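Local coordinates for aldehyde dehydrogenase family protein (PDB 5IUV) that oxidises indole-3-acetaldehyde, binding NAD+, and so probably yields the auxin indole-3-acetic acid, as an aldehyde dehydrogenase family member, at residues G305-V310 with S408-D413. Residues are numbered along the deposited sequence; the frame is centred on the assembly and turned at random.
Sequences GSRLLV and SVLTFD
Leu308 sits between Ser408 and Leu410 of the parallel neighbour strand and bonds to both. Leu308 N donates to Ser408 O at 2.8 Å, and Leu308 O accepts from Leu410 N at 2.8 Å, almost straight at 176°. Ser306 O with Ser408 N and Val310 N with Leu410 O continue the pattern. The last bond is poorer: Phe412 N lies 3.3 Å from Val310 O, above the carbonyl plane. There Phe412 turns its ring to the partner strand, with CG between the backbone N and the carbonyl carbon (chi1 65°). Its CE2 reaches Leu309 O at 3.5 Å, edge-on.

Leu309 and Leu410 lie side by side, CD1 to CD1 at 4.1 Å. On the other face Val310 CG1 meets Thr411 CG2 at 3.9 Å and Val409 CG1 at 4.1 Å. A water bridges Ser306 O and Ser408 OG. The Arg307 guanidinium leads away to Asn393 and to the carbonyls of Lys271, Ile421 and Ala422.

Strand 273-276 flanks 307-311 and strand 382-389 flanks 406-412, so both strands are interior to their sheet, in the catalytic domain as in this family. Backbone bonds set the register, and mainly apolar side chains join helices 312-326 and 415-423.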
loop_
_atom_site.group_PDB
_atom_site.type_symbol
_atom_site.label_atom_id
_atom_site.label_comp_id
_atom_site.label_asym_id
_atom_site.label_seq_id
_atom_site.Cartn_x
_atom_site.Cartn_y
_atom_site.Cartn_z
ATOM N N GLY A 305 -12.383 -8.728 -29.575
ATOM C CA GLY A 305 -13.326 -9.740 -29.135
ATOM C C GLY A 305 -13.583 -10.702 -30.281
ATOM O O GLY A 305 -14.645 -10.661 -30.903
ATOM N N SER A 306 -12.609 -11.565 -30.560
ATOM C CA SER A 306 -12.635 -12.391 -31.769
ATOM C C SER A 306 -13.452 -13.673 -31.608
ATOM O O SER A 306 -13.821 -14.300 -32.599
ATOM C CB SER A 306 -11.208 -12.729 -32.203
ATOM O OG SER A 306 -10.474 -13.270 -31.125
ATOM N N ARG A 307 -13.730 -14.060 -30.366
ATOM C CA ARG A 307 -14.672 -15.141 -30.100
ATOM C C ARG A 307 -15.875 -14.584 -29.365
ATOM O O ARG A 307 -15.766 -14.128 -28.230
ATOM C CB ARG A 307 -14.036 -16.268 -29.278
ATOM C CG ARG A 307 -12.972 -17.060 -30.018
ATOM C CD ARG A 307 -12.462 -18.209 -29.168
ATOM N NE ARG A 307 -11.767 -17.732 -27.978
ATOM C CZ ARG A 307 -11.720 -18.401 -26.830
ATOM N NH1 ARG A 307 -12.322 -19.582 -26.724
ATOM N NH2 ARG A 307 -11.071 -17.893 -25.793
ATOM N N LEU A 308 -17.019 -14.616 -30.034
ATOM C CA LEU A 308 -18.280 -14.210 -29.440
ATOM C C LEU A 308 -19.026 -15.445 -28.953
ATOM O O LEU A 308 -19.453 -16.267 -29.759
ATOM C CB LEU A 308 -19.123 -13.439 -30.459
ATOM C CG LEU A 308 -20.474 -12.921 -29.971
ATOM C CD1 LEU A 308 -20.263 -11.880 -28.885
ATOM C CD2 LEU A 308 -21.279 -12.347 -31.142
ATOM N N LEU A 309 -19.166 -15.571 -27.636
ATOM C CA LEU A 309 -19.873 -16.693 -27.020
ATOM C C LEU A 309 -21.261 -16.234 -26.588
ATOM O O LEU A 309 -21.390 -15.388 -25.698
ATOM C CB LEU A 309 -19.100 -17.242 -25.812
ATOM C CG LEU A 309 -17.890 -18.154 -26.043
ATOM C CD1 LEU A 309 -16.837 -17.517 -26.942
ATOM C CD2 LEU A 309 -17.272 -18.577 -24.719
ATOM N N VAL A 310 -22.298 -16.779 -27.213
ATOM C CA VAL A 310 -23.651 -16.317 -26.924
ATOM C C VAL A 310 -24.524 -17.438 -26.367
ATOM O O VAL A 310 -24.544 -18.542 -26.911
ATOM C CB VAL A 310 -24.312 -15.706 -28.187
ATOM C CG1 VAL A 310 -24.100 -16.599 -29.386
ATOM C CG2 VAL A 310 -25.794 -15.447 -27.959
ATOM N N SER A 408 -15.615 -14.989 -34.824
ATOM C CA SER A 408 -16.149 -16.345 -34.679
ATOM C C SER A 408 -17.287 -16.353 -33.666
ATOM O O SER A 408 -17.149 -15.827 -32.561
ATOM C CB SER A 408 -15.059 -17.328 -34.247
ATOM O OG SER A 408 -14.075 -17.473 -35.258
ATOM N N VAL A 409 -18.413 -16.948 -34.040
ATOM C CA VAL A 409 -19.567 -16.982 -33.146
ATOM C C VAL A 409 -19.843 -18.393 -32.629
ATOM O O VAL A 409 -20.091 -19.312 -33.409
ATOM C CB VAL A 409 -20.832 -16.444 -33.837
ATOM C CG1 VAL A 409 -22.013 -16.479 -32.870
ATOM C CG2 VAL A 409 -20.591 -15.029 -34.356
ATOM N N LEU A 410 -19.817 -18.547 -31.305
ATOM C CA LEU A 410 -20.027 -19.846 -30.670
ATOM C C LEU A 410 -21.218 -19.778 -29.718
ATOM O O LEU A 410 -21.560 -18.699 -29.227
ATOM C CB LEU A 410 -18.776 -20.291 -29.906
ATOM C CG LEU A 410 -17.416 -20.342 -30.615
ATOM C CD1 LEU A 410 -16.753 -18.967 -30.724
ATOM C CD2 LEU A 410 -16.487 -21.340 -29.920
ATOM N N THR A 411 -21.848 -20.919 -29.449
ATOM C CA THR A 411 -22.965 -20.938 -28.504
ATOM C C THR A 411 -22.673 -21.809 -27.285
ATOM O O THR A 411 -21.788 -22.661 -27.316
ATOM C CB THR A 411 -24.278 -21.420 -29.167
ATOM O OG1 THR A 411 -24.061 -22.664 -29.846
ATOM C CG2 THR A 411 -24.782 -20.386 -30.162
ATOM N N PHE A 412 -23.415 -21.561 -26.209
ATOM C CA PHE A 412 -23.339 -22.359 -24.983
ATOM C C PHE A 412 -24.711 -22.362 -24.318
ATOM O O PHE A 412 -25.567 -21.542 -24.666
ATOM C CB PHE A 412 -22.281 -21.805 -24.023
ATOM C CG PHE A 412 -22.598 -20.425 -23.497
ATOM C CD1 PHE A 412 -23.379 -20.257 -22.361
ATOM C CD2 PHE A 412 -22.115 -19.299 -24.138
ATOM C CE1 PHE A 412 -23.675 -18.988 -21.885
ATOM C CE2 PHE A 412 -22.408 -18.029 -23.661
ATOM C CZ PHE A 412 -23.185 -17.877 -22.540
ATOM N N ASP A 413 -24.920 -23.261 -23.356
ATOM C CA ASP A 413 -26.214 -23.348 -22.672
ATOM C C ASP A 413 -26.137 -23.196 -21.150
ATOM O O ASP A 413 -27.167 -23.029 -20.493
ATOM C CB ASP A 413 -26.909 -24.673 -23.008
ATOM C CG ASP A 413 -26.048 -25.885 -22.704
ATOM O OD1 ASP A 413 -25.060 -25.763 -21.948
ATOM O OD2 ASP A 413 -26.367 -26.972 -23.230
HETATM O O HOH W 1 -12.181 -15.218 -34.935
#